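Local coordinates for capsid protein (Macrobrachium rosenbergii nodavirus, PDB 5YKU), which forms the shell of the virus particle, with the protrusion domain seen here probably building the dimeric spikes on the capsid surface, at residues A13-W19 with P112-I118; L36-F42 with F88-G94; K58-T62 with S71-F75. All blocks are in the same frame, centred on the assembly; numbering follows the deposited sequence.

Contact 1: A13-W19 with P112-I118; sequences ADTIGNW and PYQYRII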
loop_
_atom_site.group_PDB
_atom_site.type_symbol
_atom_site.label_atom_id
_atom_site.label_comp_id
_atom_site.label_asym_id
_atom_site.label_seq_id
_atom_site.Cartn_x
_atom_site.Cartn_y
_atom_site.Cartn_z
ATOM N N ALA A 13 3.608 -10.215 -8.670
ATOM C CA ALA A 13 4.029 -8.965 -8.048
ATOM C C ALA A 13 3.810 -7.780 -8.945
ATOM O O ALA A 13 4.419 -6.700 -8.805
ATOM C CB ALA A 13 5.445 -9.066 -7.668
ATOM N N ASP A 14 2.880 -7.892 -9.924
ATOM C CA ASP A 14 2.637 -6.845 -10.919
ATOM C C ASP A 14 1.498 -5.947 -10.573
ATOM O O ASP A 14 1.324 -4.964 -11.346
ATOM C CB ASP A 14 2.542 -7.422 -12.358
ATOM C CG ASP A 14 3.826 -7.934 -12.809
ATOM O OD1 ASP A 14 4.860 -7.333 -12.480
ATOM O OD2 ASP A 14 3.783 -9.015 -13.453
ATOM N N THR A 15 0.696 -6.182 -9.591
ATOM C CA THR A 15 -0.368 -5.216 -9.207
ATOM C C THR A 15 0.306 -4.028 -8.556
ATOM O O THR A 15 0.899 -4.176 -7.473
ATOM C CB THR A 15 -1.334 -5.861 -8.250
ATOM O OG1 THR A 15 -1.953 -7.001 -8.926
ATOM C CG2 THR A 15 -2.465 -4.915 -7.883
ATOM N N ILE A 16 0.203 -2.904 -9.132
ATOM C CA ILE A 16 0.722 -1.621 -8.628
ATOM C C ILE A 16 -0.381 -0.635 -8.579
ATOM O O ILE A 16 -1.411 -0.715 -9.319
ATOM C CB ILE A 16 1.932 -1.122 -9.401
ATOM C CG1 ILE A 16 1.564 -0.946 -10.906
ATOM C CG2 ILE A 16 3.105 -2.043 -9.236
ATOM C CD1 ILE A 16 2.611 -0.195 -11.703
ATOM N N GLY A 17 -0.290 0.334 -7.709
ATOM C CA GLY A 17 -1.224 1.385 -7.645
ATOM C C GLY A 17 -0.757 2.562 -6.867
ATOM O O GLY A 17 0.352 2.621 -6.336
ATOM N N ASN A 18 -1.564 3.607 -6.851
ATOM C CA ASN A 18 -1.300 4.880 -6.210
ATOM C C ASN A 18 -2.177 5.072 -5.029
ATOM O O ASN A 18 -3.380 4.794 -5.040
ATOM C CB ASN A 18 -1.572 6.006 -7.210
ATOM C CG ASN A 18 -0.628 6.006 -8.327
ATOM O OD1 ASN A 18 0.524 5.627 -8.267
ATOM N ND2 ASN A 18 -1.091 6.565 -9.455
ATOM N N TRP A 19 -1.591 5.562 -3.952
ATOM C CA TRP A 19 -2.355 6.082 -2.831
ATOM C C TRP A 19 -2.892 7.464 -3.171
ATOM O O TRP A 19 -2.134 8.319 -3.642
ATOM C CB TRP A 19 -1.434 6.197 -1.581
ATOM C CG TRP A 19 -0.875 4.906 -1.112
ATOM C CD1 TRP A 19 0.447 4.555 -1.121
ATOM C CD2 TRP A 19 -1.574 3.775 -0.592
ATOM N NE1 TRP A 19 0.609 3.299 -0.626
ATOM C CE2 TRP A 19 -0.616 2.765 -0.287
ATOM C CE3 TRP A 19 -2.924 3.481 -0.387
ATOM C CZ2 TRP A 19 -0.955 1.547 0.257
ATOM C CZ3 TRP A 19 -3.263 2.273 0.164
ATOM C CH2 TRP A 19 -2.304 1.316 0.526
ATOM N N PRO A 112 1.337 11.111 -6.025
ATOM C CA PRO A 112 0.978 9.964 -5.195
ATOM C C PRO A 112 2.198 9.164 -4.771
ATOM O O PRO A 112 3.189 9.056 -5.489
ATOM C CB PRO A 112 0.085 9.120 -6.057
ATOM C CG PRO A 112 -0.459 10.089 -7.129
ATOM C CD PRO A 112 0.588 11.098 -7.337
ATOM N N TYR A 113 2.106 8.616 -3.566
ATOM C CA TYR A 113 2.984 7.512 -3.200
ATOM C C TYR A 113 2.398 6.254 -3.769
ATOM O O TYR A 113 1.192 6.172 -4.141
ATOM C CB TYR A 113 3.163 7.489 -1.694
ATOM C CG TYR A 113 4.086 8.611 -1.214
ATOM C CD1 TYR A 113 5.403 8.641 -1.680
ATOM C CD2 TYR A 113 3.693 9.556 -0.320
ATOM C CE1 TYR A 113 6.323 9.642 -1.259
ATOM C CE2 TYR A 113 4.577 10.572 0.118
ATOM C CZ TYR A 113 5.867 10.594 -0.382
ATOM O OH TYR A 113 6.771 11.536 0.005
ATOM N N GLN A 114 3.234 5.208 -3.882
ATOM C CA GLN A 114 3.015 4.052 -4.792
ATOM C C GLN A 114 3.203 2.763 -4.068
ATOM O O GLN A 114 4.061 2.622 -3.200
ATOM C CB GLN A 114 4.031 4.164 -5.929
ATOM C CG GLN A 114 3.857 5.465 -6.773
ATOM C CD GLN A 114 5.140 5.870 -7.410
ATOM O OE1 GLN A 114 6.184 6.078 -6.748
ATOM N NE2 GLN A 114 5.161 6.069 -8.707
ATOM N N TYR A 115 2.415 1.774 -4.414
ATOM C CA TYR A 115 2.422 0.494 -3.778
ATOM C C TYR A 115 2.408 -0.646 -4.768
ATOM O O TYR A 115 1.999 -0.513 -5.923
ATOM C CB TYR A 115 1.246 0.357 -2.781
ATOM C CG TYR A 115 -0.096 0.250 -3.448
ATOM C CD1 TYR A 115 -0.537 -0.915 -4.047
ATOM C CD2 TYR A 115 -0.972 1.344 -3.423
ATOM C CE1 TYR A 115 -1.849 -0.947 -4.593
ATOM C CE2 TYR A 115 -2.173 1.342 -4.032
ATOM C CZ TYR A 115 -2.615 0.170 -4.590
ATOM O OH TYR A 115 -3.882 0.159 -5.210
ATOM N N ARG A 116 2.929 -1.808 -4.315
ATOM C CA ARG A 116 3.002 -3.076 -5.079
ATOM C C ARG A 116 2.384 -4.161 -4.238
ATOM O O ARG A 116 2.772 -4.314 -3.071
ATOM C CB ARG A 116 4.440 -3.360 -5.443
ATOM C CG ARG A 116 4.583 -4.665 -6.228
ATOM C CD ARG A 116 6.071 -4.958 -6.528
ATOM N NE ARG A 116 6.739 -3.868 -7.202
ATOM C CZ ARG A 116 6.584 -3.507 -8.450
ATOM N NH1 ARG A 116 5.868 -4.205 -9.290
ATOM N NH2 ARG A 116 7.291 -2.450 -8.870
ATOM N N ILE A 117 1.509 -4.917 -4.817
ATOM C CA ILE A 117 0.889 -6.061 -4.113
ATOM C C ILE A 117 1.455 -7.327 -4.615
ATOM O O ILE A 117 1.643 -7.533 -5.857
ATOM C CB ILE A 117 -0.633 -6.029 -4.265
ATOM C CG1 ILE A 117 -1.183 -4.832 -3.472
ATOM C CG2 ILE A 117 -1.254 -7.351 -3.778
ATOM C CD1 ILE A 117 -2.651 -4.565 -3.579
ATOM N N ILE A 118 1.903 -8.171 -3.692
ATOM C CA ILE A 118 2.493 -9.471 -3.963
ATOM C C ILE A 118 1.508 -10.541 -3.575
ATOM O O ILE A 118 1.012 -10.590 -2.392
ATOM C CB ILE A 118 3.793 -9.703 -3.264
ATOM C CG1 ILE A 118 4.776 -8.632 -3.754
ATOM C CG2 ILE A 118 4.350 -11.085 -3.518
ATOM C CD1 ILE A 118 5.966 -8.523 -2.876
HETATM O O HOH W 1 5.392 -4.515 -12.120
HETATM O O HOH W 2 -0.008 -8.699 -7.659
HETATM O O HOH W 3 -4.886 2.505 -5.991
HETATM O O HOH W 4 2.445 6.914 -9.706
HETATM O O HOH W 5 -0.256 9.595 -2.049
#
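The ring of Tyr115 is the main bump of this contact, and the bare backbone of Gly17 is the hollow that receives it. With chi1 at 71° (p) the ring leans across onto the opposite strand, and Gly17 CA sits 3.8 Å from its centroid in a CH-pi contact over the face. A CB on Gly17 would stand only 2.4 Å from Tyr115 OH, so a side chain here would collide with the tyrosine in its present position. Trp19 backs the ring on the side away from Gly17, its six-membered ring meeting that of Tyr115 obliquely, centroids 4.6 Å apart and planes at 49°, with Trp19 CE2 3.5 Å from Tyr115 CD2. Its indole then runs on into the interior, where NE1 bonds to the hydroxyl of Tyr74 and the ring meets Phe98 edge-to-face. The backbones form an antiparallel pair in the all-beta protrusion domain, an outermost strand (10-18) against the last strand (114-121). Gly17 and Tyr115 exchange two hydrogen bonds (Gly17 N to Tyr115 O 3.0 Å, Tyr115 N to Gly17 O 2.9 Å), and Trp19 N reaches Tyr113 O at 2.9 Å. On the face of Ile16 and Arg116 the fit is shallower. Ile16 CG2 lies over the guanidinium, 3.5 Å from Arg116 NH1, while that NH1 donates to Ala13 O (2.9 Å) and shares water 1 with Asp14 OD1. Farther along, water 4 bridges Asn18 OD1 and Gln114 NE2, Gln114 OE1 bonding to Asp49 N, and Pro112 CB nestles 3.7 Å from Asn18 CB and 3.4 Å from Trp19 O.

Contact 2: L36-F42 with F88-G94; sequences LKPNSKF and FQANSIG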
loop_
_atom_site.group_PDB
_atom_site.type_symbol
_atom_site.label_atom_id
_atom_site.label_comp_id
_atom_site.label_asym_id
_atom_site.label_seq_id
_atom_site.Cartn_x
_atom_site.Cartn_y
_atom_site.Cartn_z
ATOM N N LEU A 36 -9.265 -7.433 -5.681
ATOM C CA LEU A 36 -8.366 -8.515 -5.223
ATOM C C LEU A 36 -9.165 -9.783 -5.146
ATOM O O LEU A 36 -10.395 -9.751 -5.014
ATOM C CB LEU A 36 -7.824 -8.185 -3.846
ATOM C CG LEU A 36 -7.044 -6.914 -3.750
ATOM C CD1 LEU A 36 -6.748 -6.621 -2.261
ATOM C CD2 LEU A 36 -5.789 -6.968 -4.549
ATOM N N LYS A 37 -8.517 -10.935 -5.233
ATOM C CA LYS A 37 -9.246 -12.182 -5.105
ATOM C C LYS A 37 -9.856 -12.236 -3.726
ATOM O O LYS A 37 -9.136 -12.183 -2.713
ATOM C CB LYS A 37 -8.379 -13.411 -5.384
ATOM C CG LYS A 37 -9.102 -14.672 -5.455
ATOM C CD LYS A 37 -8.210 -15.823 -5.941
ATOM C CE LYS A 37 -9.054 -17.049 -6.166
ATOM N NZ LYS A 37 -9.720 -17.598 -5.011
ATOM N N PRO A 38 -11.179 -12.468 -3.578
ATOM C CA PRO A 38 -11.707 -12.471 -2.261
ATOM C C PRO A 38 -11.080 -13.518 -1.351
ATOM O O PRO A 38 -10.823 -14.663 -1.757
ATOM C CB PRO A 38 -13.187 -12.734 -2.467
ATOM C CG PRO A 38 -13.452 -12.158 -3.845
ATOM C CD PRO A 38 -12.233 -12.456 -4.641
ATOM N N ASN A 39 -10.825 -13.079 -0.141
ATOM C CA ASN A 39 -10.238 -13.944 0.919
ATOM C C ASN A 39 -8.775 -14.360 0.690
ATOM O O ASN A 39 -8.246 -15.085 1.518
ATOM C CB ASN A 39 -11.112 -15.189 1.222
ATOM C CG ASN A 39 -12.568 -14.787 1.368
ATOM O OD1 ASN A 39 -12.929 -13.967 2.150
ATOM N ND2 ASN A 39 -13.377 -15.371 0.496
ATOM N N SER A 40 -8.125 -13.873 -0.359
ATOM C CA SER A 40 -6.723 -14.250 -0.570
ATOM C C SER A 40 -5.838 -13.457 0.383
ATOM O O SER A 40 -6.186 -12.383 0.859
ATOM C CB SER A 40 -6.326 -14.017 -2.006
ATOM O OG SER A 40 -6.798 -15.096 -2.815
ATOM N N LYS A 41 -4.669 -14.009 0.612
ATOM C CA LYS A 41 -3.623 -13.451 1.508
ATOM C C LYS A 41 -2.556 -12.839 0.619
ATOM O O LYS A 41 -2.089 -13.392 -0.362
ATOM C CB LYS A 41 -3.012 -14.550 2.331
ATOM C CG LYS A 41 -4.046 -15.206 3.193
ATOM C CD LYS A 41 -3.542 -16.595 3.619
ATOM C CE LYS A 41 -4.369 -17.305 4.732
ATOM N NZ LYS A 41 -3.837 -18.735 4.906
ATOM N N PHE A 42 -2.132 -11.647 1.016
ATOM C CA PHE A 42 -1.230 -10.777 0.260
ATOM C C PHE A 42 -0.199 -10.191 1.150
ATOM O O PHE A 42 -0.345 -10.071 2.416
ATOM C CB PHE A 42 -2.015 -9.628 -0.329
ATOM C CG PHE A 42 -3.081 -10.057 -1.286
ATOM C CD1 PHE A 42 -2.742 -10.249 -2.636
ATOM C CD2 PHE A 42 -4.404 -10.268 -0.895
ATOM C CE1 PHE A 42 -3.741 -10.615 -3.571
ATOM C CE2 PHE A 42 -5.367 -10.658 -1.787
ATOM C CZ PHE A 42 -5.064 -10.836 -3.158
ATOM N N PHE A 88 -1.889 -8.870 4.851
ATOM C CA PHE A 88 -3.322 -8.762 5.002
ATOM C C PHE A 88 -4.030 -9.782 4.151
ATOM O O PHE A 88 -3.505 -10.295 3.171
ATOM C CB PHE A 88 -3.827 -7.344 4.668
ATOM C CG PHE A 88 -3.783 -7.020 3.213
ATOM C CD1 PHE A 88 -2.620 -6.610 2.607
ATOM C CD2 PHE A 88 -4.907 -7.153 2.459
ATOM C CE1 PHE A 88 -2.596 -6.354 1.206
ATOM C CE2 PHE A 88 -4.862 -6.913 1.072
ATOM C CZ PHE A 88 -3.704 -6.524 0.459
ATOM N N GLN A 89 -5.295 -9.999 4.465
ATOM C CA GLN A 89 -6.181 -10.857 3.719
ATOM C C GLN A 89 -7.276 -9.969 3.155
ATOM O O GLN A 89 -7.839 -9.133 3.871
ATOM C CB GLN A 89 -6.781 -11.923 4.625
ATOM C CG GLN A 89 -7.675 -12.956 3.961
ATOM C CD GLN A 89 -8.000 -14.029 4.982
ATOM O OE1 GLN A 89 -7.197 -14.348 5.841
ATOM N NE2 GLN A 89 -9.227 -14.325 5.037
ATOM N N ALA A 90 -7.535 -10.084 1.845
ATOM C CA ALA A 90 -8.691 -9.379 1.248
ATOM C C ALA A 90 -9.966 -9.920 1.926
ATOM O O ALA A 90 -10.074 -11.091 2.269
ATOM C CB ALA A 90 -8.773 -9.553 -0.251
ATOM N N ASN A 91 -10.958 -9.022 2.008
ATOM C CA ASN A 91 -12.270 -9.410 2.579
ATOM C C ASN A 91 -13.042 -10.222 1.554
ATOM O O ASN A 91 -12.577 -10.556 0.470
ATOM C CB ASN A 91 -12.946 -8.173 3.136
ATOM C CG ASN A 91 -13.471 -7.273 2.073
ATOM O OD1 ASN A 91 -13.501 -7.596 0.881
ATOM N ND2 ASN A 91 -13.884 -6.085 2.526
ATOM N N SER A 92 -14.313 -10.514 1.991
ATOM C CA SER A 92 -15.149 -11.404 1.203
ATOM C C SER A 92 -15.619 -10.807 -0.143
ATOM O O SER A 92 -16.108 -11.525 -0.979
ATOM C CB SER A 92 -16.436 -11.753 1.969
ATOM O OG SER A 92 -17.195 -10.618 2.249
ATOM N N ILE A 93 -15.407 -9.499 -0.333
ATOM C CA ILE A 93 -15.778 -8.777 -1.538
ATOM C C ILE A 93 -14.507 -8.328 -2.290
ATOM O O ILE A 93 -14.572 -7.539 -3.218
ATOM C CB ILE A 93 -16.755 -7.638 -1.300
ATOM C CG1 ILE A 93 -16.258 -6.553 -0.386
ATOM C CG2 ILE A 93 -18.070 -8.236 -0.791
ATOM C CD1 ILE A 93 -17.056 -5.246 -0.556
ATOM N N GLY A 94 -13.326 -8.851 -1.954
ATOM C CA GLY A 94 -12.136 -8.537 -2.699
ATOM C C GLY A 94 -11.509 -7.215 -2.412
ATOM O O GLY A 94 -10.821 -6.717 -3.292
HETATM O O HOH W 6 -11.463 -12.679 4.041
HETATM O O HOH W 7 -16.174 -14.331 -0.516
#
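Five backbone hydrogen bonds join residues 36-42 to 88-94. Phe42 and Phe88 bond both ways (Phe42 N to Phe88 O 2.9 Å, Phe88 N to Phe42 O 3.1 Å) at the ends of their antiparallel strands. Beyond them the pairing continues between loops: Ala90 N donates to Ser40 O (2.8 Å), Asn39 N to Asn91 O (3.1 Å) and Leu36 N to Gly94 O (2.9 Å). Each segment bends through a beta turn, type II from Lys37 to Ser40 and type I from Asn91 to Gly94; in the latter Asn91 OD1 accepts from Ile93 N at 3.0 Å, an Asx turn, and also from Glu95 N. Gly94 has a positive phi, and a CB there would clash with Leu36 O. Water 6 joins Asn39 OD1, Gln89 NE2 and Ala90 O on the exposed side. Facing inward, Phe42 CB lies over the Phe88 ring, 4.0 Å from its centroid, although the two rings, planes at 20°, are slid so far apart that they barely overlap. Leu36 CD1 meets the edge of the Phe88 ring (3.8 Å to CE2), and Ala90 CB touches both Leu36 CB (4.0 Å) and Phe42 CE2 (3.9 Å). The contact thus lies where strands 41-47 and 81-89 meet their flanking loops: Leu36 and Phe42 pack on Ile117 of strand 114-121, and Phe88 meets Phe98 of strand 96-104 edge-to-face.

Contact 3: K58-T62 with S71-F75; sequences KCTIT and SISYF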
loop_
_atom_site.group_PDB
_atom_site.type_symbol
_atom_site.label_atom_id
_atom_site.label_comp_id
_atom_site.label_asym_id
_atom_site.label_seq_id
_atom_site.Cartn_x
_atom_site.Cartn_y
_atom_site.Cartn_z
ATOM N N LYS A 58 5.432 13.290 4.252
ATOM C CA LYS A 58 5.434 12.082 5.045
ATOM C C LYS A 58 4.089 11.374 4.974
ATOM O O LYS A 58 3.028 12.021 5.142
ATOM C CB LYS A 58 5.673 12.425 6.530
ATOM C CG LYS A 58 5.862 11.187 7.411
ATOM C CD LYS A 58 6.036 11.568 8.914
ATOM C CE LYS A 58 6.214 10.372 9.750
ATOM N NZ LYS A 58 6.394 10.918 11.164
ATOM N N CYS A 59 4.114 10.068 4.723
ATOM C CA CYS A 59 2.880 9.287 4.744
ATOM C C CYS A 59 3.130 7.975 5.451
ATOM O O CYS A 59 4.161 7.339 5.194
ATOM C CB CYS A 59 2.468 9.027 3.261
ATOM S SG CYS A 59 1.011 7.931 3.128
ATOM N N THR A 60 2.227 7.624 6.314
ATOM C CA THR A 60 2.272 6.358 7.051
ATOM C C THR A 60 1.006 5.601 6.850
ATOM O O THR A 60 -0.113 6.237 6.950
ATOM C CB THR A 60 2.501 6.599 8.554
ATOM O OG1 THR A 60 3.590 7.490 8.748
ATOM C CG2 THR A 60 2.785 5.354 9.274
ATOM N N ILE A 61 1.053 4.330 6.575
ATOM C CA ILE A 61 -0.124 3.528 6.208
ATOM C C ILE A 61 -0.199 2.314 7.044
ATOM O O ILE A 61 0.795 1.613 7.247
ATOM C CB ILE A 61 -0.097 3.150 4.724
ATOM C CG1 ILE A 61 0.134 4.501 3.971
ATOM C CG2 ILE A 61 -1.349 2.355 4.345
ATOM C CD1 ILE A 61 -0.038 4.351 2.553
ATOM N N THR A 62 -1.423 2.007 7.522
ATOM C CA THR A 62 -1.726 0.752 8.163
ATOM C C THR A 62 -2.995 0.175 7.524
ATOM O O THR A 62 -3.719 0.917 6.816
ATOM C CB THR A 62 -1.895 0.945 9.688
ATOM O OG1 THR A 62 -2.966 1.882 9.913
ATOM C CG2 THR A 62 -0.653 1.365 10.355
ATOM N N SER A 71 3.113 -1.794 8.906
ATOM C CA SER A 71 3.017 -0.400 8.564
ATOM C C SER A 71 3.929 -0.094 7.439
ATOM O O SER A 71 4.955 -0.764 7.293
ATOM C CB SER A 71 3.358 0.438 9.804
ATOM O OG SER A 71 3.304 1.830 9.719
ATOM N N ILE A 72 3.534 0.847 6.624
ATOM C CA ILE A 72 4.309 1.345 5.501
ATOM C C ILE A 72 4.636 2.836 5.689
ATOM O O ILE A 72 3.762 3.606 6.098
ATOM C CB ILE A 72 3.621 1.110 4.152
ATOM C CG1 ILE A 72 3.550 -0.351 3.856
ATOM C CG2 ILE A 72 4.306 1.854 3.026
ATOM C CD1 ILE A 72 2.758 -0.782 2.663
ATOM N N SER A 73 5.894 3.204 5.411
ATOM C CA SER A 73 6.340 4.562 5.562
ATOM C C SER A 73 6.871 5.109 4.294
ATOM O O SER A 73 7.767 4.484 3.644
ATOM C CB SER A 73 7.427 4.666 6.594
ATOM O OG SER A 73 6.935 4.466 7.908
ATOM N N TYR A 74 6.474 6.338 3.894
ATOM C CA TYR A 74 7.032 7.101 2.806
ATOM C C TYR A 74 7.568 8.409 3.309
ATOM O O TYR A 74 6.913 9.094 4.106
ATOM C CB TYR A 74 6.010 7.401 1.747
ATOM C CG TYR A 74 5.358 6.187 1.115
ATOM C CD1 TYR A 74 5.896 5.576 -0.029
ATOM C CD2 TYR A 74 4.180 5.712 1.625
ATOM C CE1 TYR A 74 5.280 4.478 -0.596
ATOM C CE2 TYR A 74 3.537 4.629 1.032
ATOM C CZ TYR A 74 4.082 4.023 -0.071
ATOM O OH TYR A 74 3.462 2.924 -0.643
ATOM N N PHE A 75 8.691 8.855 2.774
ATOM C CA PHE A 75 9.215 10.232 2.995
ATOM C C PHE A 75 10.115 10.537 1.888
ATOM O O PHE A 75 10.953 9.703 1.515
ATOM C CB PHE A 75 9.942 10.343 4.337
ATOM C CG PHE A 75 10.154 11.757 4.781
ATOM C CD1 PHE A 75 9.053 12.525 5.113
ATOM C CD2 PHE A 75 11.344 12.347 4.829
ATOM C CE1 PHE A 75 9.175 13.812 5.618
ATOM C CE2 PHE A 75 11.488 13.685 5.276
ATOM C CZ PHE A 75 10.429 14.380 5.729
HETATM O O HOH W 8 6.193 6.943 8.550
#
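Lys58 opens the pairing with its backbone side: CA lies near the plane of the Phe75 ring at its edge, 3.6 Å from Phe75 CD1, while the amine end leads away. At Cys59 the two strands bond in both directions, Cys59 N to Tyr74 O at 3.0 Å and Tyr74 N to Cys59 O at 2.8 Å, and Cys59 SG stands obliquely beside the Tyr74 ring, 5.3 Å from its centroid. Thr60 turns to the other face with Ser73, a non-hydrogen-bonded pair whose hydroxyls are linked through water 8, 2.7 Å from both Thr60 OG1 and Ser73 OG. Ile61 restores the direct bonds, Ile61 N to Ile72 O at 2.8 Å and Ile72 N to Ile61 O at 2.9 Å, and its CD1 touches the Tyr74 ring edge 3.9 Å from CE2. Thr62 ends the run, its CG2 4.0 Å from Ser71 OG. This beta hairpin of strands 57-63 and 69-75 is therefore two-faced: Thr60 and Ser73 meet water, whereas Cys59, Ile61, Ile72 and Tyr74 face the buried interior, where the Tyr74 hydroxyl is bonded to Gln114 O and Trp19 NE1.

All three contacts belong to one antiparallel sheet that curls round a shared interior. Contact 1 joins strands 10-18 and 114-121, near the two ends of the chain; contact 2 is nested inside the loop it closes, and contact 3 inside that of contact 2. The centres of contacts 1 and 2 are about 16 Å apart, and Ile117 CG2 packs 3.5 Å from Phe42 CD1. Contacts 1 and 3, with centres about 13 Å apart, meet through Trp19, Tyr113 and Tyr74. Contacts 2 and 3 lie on opposite sides of the chain's centre, about 22 Å between centres, and do not touch. Contact 1 touches both of the others, so side chains from all three pack into a continuous interior.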